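Local coordinates for protein serpin-12 (PDB 6CJ7) that inhibits serine proteases as a member of the serpin family and controls the prophenoloxidase activation system in the larval hemolymph of Manduca sexta, at residues Lys79-Arg87 and Trp364-Leu372. Residues are numbered along the deposited sequence; the frame is centred on the assembly and turned at random.
Sequences KVNEEIQKR and WDNRSSIPL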
loop_
_atom_site.group_PDB
_atom_site.type_symbol
_atom_site.label_atom_id
_atom_site.label_comp_id
_atom_site.label_asym_id
_atom_site.label_seq_id
_atom_site.Cartn_x
_atom_site.Cartn_y
_atom_site.Cartn_z
ATOM N N LYS A 79 -1.281 -13.728 10.935
ATOM C CA LYS A 79 -2.522 -14.254 10.375
ATOM C C LYS A 79 -2.843 -13.602 9.039
ATOM O O LYS A 79 -3.313 -14.278 8.119
ATOM C CB LYS A 79 -3.681 -14.066 11.345
ATOM C CG LYS A 79 -4.859 -14.947 10.979
ATOM C CD LYS A 79 -6.079 -14.702 11.841
ATOM C CE LYS A 79 -7.265 -15.425 11.240
ATOM N NZ LYS A 79 -7.365 -15.088 9.789
ATOM N N VAL A 80 -2.602 -12.289 8.907
ATOM C CA VAL A 80 -2.842 -11.631 7.621
ATOM C C VAL A 80 -2.001 -12.281 6.536
ATOM O O VAL A 80 -2.480 -12.555 5.420
ATOM C CB VAL A 80 -2.550 -10.122 7.733
ATOM C CG1 VAL A 80 -2.569 -9.470 6.337
ATOM C CG2 VAL A 80 -3.550 -9.459 8.669
ATOM N N ASN A 81 -0.737 -12.547 6.846
ATOM C CA ASN A 81 0.134 -13.184 5.871
ATOM C C ASN A 81 -0.294 -14.622 5.593
ATOM O O ASN A 81 -0.213 -15.079 4.451
ATOM C CB ASN A 81 1.578 -13.115 6.351
ATOM C CG ASN A 81 2.207 -11.767 6.054
ATOM O OD1 ASN A 81 2.044 -11.240 4.953
ATOM N ND2 ASN A 81 2.918 -11.195 7.032
ATOM N N GLU A 82 -0.745 -15.348 6.621
ATOM C CA GLU A 82 -1.260 -16.694 6.404
ATOM C C GLU A 82 -2.458 -16.686 5.467
ATOM O O GLU A 82 -2.575 -17.552 4.590
ATOM C CB GLU A 82 -1.636 -17.331 7.738
ATOM C CG GLU A 82 -0.452 -17.947 8.457
ATOM C CD GLU A 82 -0.753 -18.280 9.906
ATOM O OE1 GLU A 82 -1.895 -18.037 10.353
ATOM O OE2 GLU A 82 0.155 -18.796 10.595
ATOM N N GLU A 83 -3.365 -15.725 5.637
ATOM C CA GLU A 83 -4.530 -15.706 4.761
ATOM C C GLU A 83 -4.141 -15.376 3.327
ATOM O O GLU A 83 -4.755 -15.900 2.388
ATOM C CB GLU A 83 -5.584 -14.712 5.257
ATOM C CG GLU A 83 -6.278 -15.084 6.562
ATOM C CD GLU A 83 -6.855 -16.500 6.581
ATOM O OE1 GLU A 83 -6.881 -17.083 7.682
ATOM O OE2 GLU A 83 -7.280 -17.031 5.540
ATOM N N ILE A 84 -3.136 -14.518 3.137
ATOM C CA ILE A 84 -2.647 -14.248 1.786
ATOM C C ILE A 84 -2.050 -15.509 1.168
ATOM O O ILE A 84 -2.370 -15.880 0.033
ATOM C CB ILE A 84 -1.623 -13.099 1.811
ATOM C CG1 ILE A 84 -2.322 -11.771 2.081
ATOM C CG2 ILE A 84 -0.853 -13.061 0.512
ATOM C CD1 ILE A 84 -1.360 -10.652 2.501
ATOM N N GLN A 85 -1.182 -16.199 1.913
ATOM C CA GLN A 85 -0.468 -17.328 1.334
ATOM C C GLN A 85 -1.359 -18.543 1.129
ATOM O O GLN A 85 -0.975 -19.454 0.391
ATOM C CB GLN A 85 0.739 -17.665 2.207
ATOM C CG GLN A 85 1.781 -16.565 2.114
ATOM C CD GLN A 85 2.844 -16.670 3.170
ATOM O OE1 GLN A 85 3.476 -15.675 3.530
ATOM N NE2 GLN A 85 3.058 -17.879 3.674
ATOM N N LYS A 86 -2.546 -18.573 1.741
ATOM C CA LYS A 86 -3.467 -19.674 1.474
ATOM C C LYS A 86 -4.098 -19.575 0.094
ATOM O O LYS A 86 -4.666 -20.563 -0.381
ATOM C CB LYS A 86 -4.588 -19.718 2.511
ATOM C CG LYS A 86 -4.218 -20.330 3.834
ATOM C CD LYS A 86 -5.474 -20.729 4.588
ATOM C CE LYS A 86 -5.694 -19.864 5.812
ATOM N NZ LYS A 86 -7.093 -19.989 6.316
ATOM N N ARG A 87 -4.022 -18.411 -0.545
ATOM C CA ARG A 87 -4.762 -18.183 -1.778
ATOM C C ARG A 87 -4.037 -18.829 -2.951
ATOM O O ARG A 87 -2.826 -18.648 -3.122
ATOM C CB ARG A 87 -4.954 -16.684 -1.998
ATOM C CG ARG A 87 -5.930 -16.073 -0.988
ATOM C CD ARG A 87 -5.957 -14.547 -0.966
ATOM N NE ARG A 87 -6.904 -14.100 0.053
ATOM C CZ ARG A 87 -6.736 -13.031 0.829
ATOM N NH1 ARG A 87 -5.657 -12.260 0.700
ATOM N NH2 ARG A 87 -7.662 -12.742 1.742
ATOM N N TRP A 364 -9.018 -3.889 -1.184
ATOM C CA TRP A 364 -9.447 -4.367 0.120
ATOM C C TRP A 364 -9.225 -5.870 0.199
ATOM O O TRP A 364 -9.595 -6.603 -0.727
ATOM C CB TRP A 364 -10.928 -4.022 0.331
ATOM C CG TRP A 364 -11.442 -4.202 1.726
ATOM C CD1 TRP A 364 -12.189 -5.250 2.215
ATOM C CD2 TRP A 364 -11.289 -3.283 2.807
ATOM N NE1 TRP A 364 -12.489 -5.037 3.539
ATOM C CE2 TRP A 364 -11.946 -3.835 3.927
ATOM C CE3 TRP A 364 -10.647 -2.042 2.941
ATOM C CZ2 TRP A 364 -11.983 -3.186 5.166
ATOM C CZ3 TRP A 364 -10.691 -1.405 4.174
ATOM C CH2 TRP A 364 -11.346 -1.971 5.259
ATOM N N ASP A 365 -8.602 -6.319 1.288
ATOM C CA ASP A 365 -8.522 -7.742 1.608
ATOM C C ASP A 365 -9.819 -8.134 2.312
ATOM O O ASP A 365 -10.096 -7.672 3.424
ATOM C CB ASP A 365 -7.281 -8.018 2.460
ATOM C CG ASP A 365 -7.019 -9.510 2.651
ATOM O OD1 ASP A 365 -7.962 -10.262 3.023
ATOM O OD2 ASP A 365 -5.870 -9.949 2.418
ATOM N N ASN A 366 -10.661 -8.924 1.627
ATOM C CA ASN A 366 -11.995 -9.234 2.134
ATOM C C ASN A 366 -11.979 -10.197 3.310
ATOM O O ASN A 366 -12.997 -10.331 4.006
ATOM C CB ASN A 366 -12.848 -9.838 1.023
ATOM C CG ASN A 366 -13.174 -8.840 -0.052
ATOM O OD1 ASN A 366 -13.208 -7.639 0.209
ATOM N ND2 ASN A 366 -13.418 -9.320 -1.266
ATOM N N ARG A 367 -10.886 -10.924 3.504
ATOM C CA ARG A 367 -10.831 -11.868 4.611
ATOM C C ARG A 367 -10.264 -11.213 5.864
ATOM O O ARG A 367 -10.729 -11.481 6.977
ATOM C CB ARG A 367 -9.989 -13.093 4.237
ATOM C CG ARG A 367 -9.792 -14.089 5.418
ATOM C CD ARG A 367 -10.816 -15.145 5.388
ATOM N NE ARG A 367 -10.757 -16.114 6.505
ATOM C CZ ARG A 367 -10.604 -17.422 6.347
ATOM N NH1 ARG A 367 -10.464 -17.934 5.126
ATOM N NH2 ARG A 367 -10.592 -18.214 7.405
ATOM N N SER A 368 -9.274 -10.341 5.702
ATOM C CA SER A 368 -8.641 -9.689 6.844
ATOM C C SER A 368 -9.180 -8.288 7.118
ATOM O O SER A 368 -8.839 -7.705 8.154
ATOM C CB SER A 368 -7.122 -9.630 6.639
ATOM O OG SER A 368 -6.557 -10.926 6.782
ATOM N N SER A 369 -10.006 -7.745 6.218
ATOM C CA SER A 369 -10.668 -6.452 6.405
ATOM C C SER A 369 -9.661 -5.325 6.602
ATOM O O SER A 369 -9.749 -4.549 7.556
ATOM C CB SER A 369 -11.650 -6.494 7.576
ATOM O OG SER A 369 -12.680 -7.435 7.330
ATOM N N ILE A 370 -8.713 -5.230 5.672
ATOM C CA ILE A 370 -7.702 -4.166 5.700
ATOM C C ILE A 370 -7.500 -3.622 4.295
ATOM O O ILE A 370 -7.703 -4.316 3.290
ATOM C CB ILE A 370 -6.351 -4.661 6.257
ATOM C CG1 ILE A 370 -5.828 -5.855 5.463
ATOM C CG2 ILE A 370 -6.444 -4.995 7.739
ATOM C CD1 ILE A 370 -4.341 -6.086 5.683
ATOM N N PRO A 371 -7.110 -2.348 4.199
ATOM C CA PRO A 371 -6.760 -1.753 2.900
ATOM C C PRO A 371 -5.323 -2.079 2.523
ATOM O O PRO A 371 -4.369 -1.589 3.138
ATOM C CB PRO A 371 -6.963 -0.251 3.145
ATOM C CG PRO A 371 -6.640 -0.088 4.614
ATOM C CD PRO A 371 -7.161 -1.344 5.278
ATOM N N LEU A 372 -5.165 -2.911 1.502
ATOM C CA LEU A 372 -3.850 -3.281 1.000
ATOM C C LEU A 372 -3.250 -2.207 0.111
ATOM O O LEU A 372 -2.030 -2.149 -0.017
ATOM C CB LEU A 372 -3.921 -4.579 0.196
ATOM C CG LEU A 372 -4.350 -5.809 1.000
ATOM C CD1 LEU A 372 -4.455 -7.021 0.081
ATOM C CD2 LEU A 372 -3.342 -6.071 2.104
HETATM O O HOH W 1 -6.618 -12.205 9.189
HETATM O O HOH W 2 -5.107 -11.486 4.619
#
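The beta hairpin of the serpin fold formed by strands 359-365 and 370-377, with D365 ending its first strand, packs on the last turns of helix 70-85 and on R87 just beyond them, and the contact includes an end-on salt bridge from R87 to D365. R87 NH2 donates to D365 OD1 at 2.8 Å. R87 NH1 reaches D365 OD2 at 2.9 Å; both bonds are fairly straight and both oxygens lie near the guanidinium plane, although that plane is turned 48° from the carboxylate. D365 swings its carboxylate away from its own N (chi1 -171°), and OD1 takes three donors: R87 NH2, R367 N in an Asx turn and S368 N in an Asx motif. E83 OE2 sits over a face of the R367 guanidinium, 3.3 Å from NH1, a purely electrostatic contact. K79 and K86 also bridge to E83, whose carboxylate probably offsets the closeness of K86 NZ to R367 NH2 (4.1 Å). One water links V80 O, S368 OG and D365 OD2; another connects S368 OG with K79 NZ. On the apolar side V80 CG1 and I370 CD1 meet tip to tip at 3.9 Å. F41 of helix 40-51 touches both V80 and I370, while Y232 of strand 232-239 makes a cation-pi contact with R87.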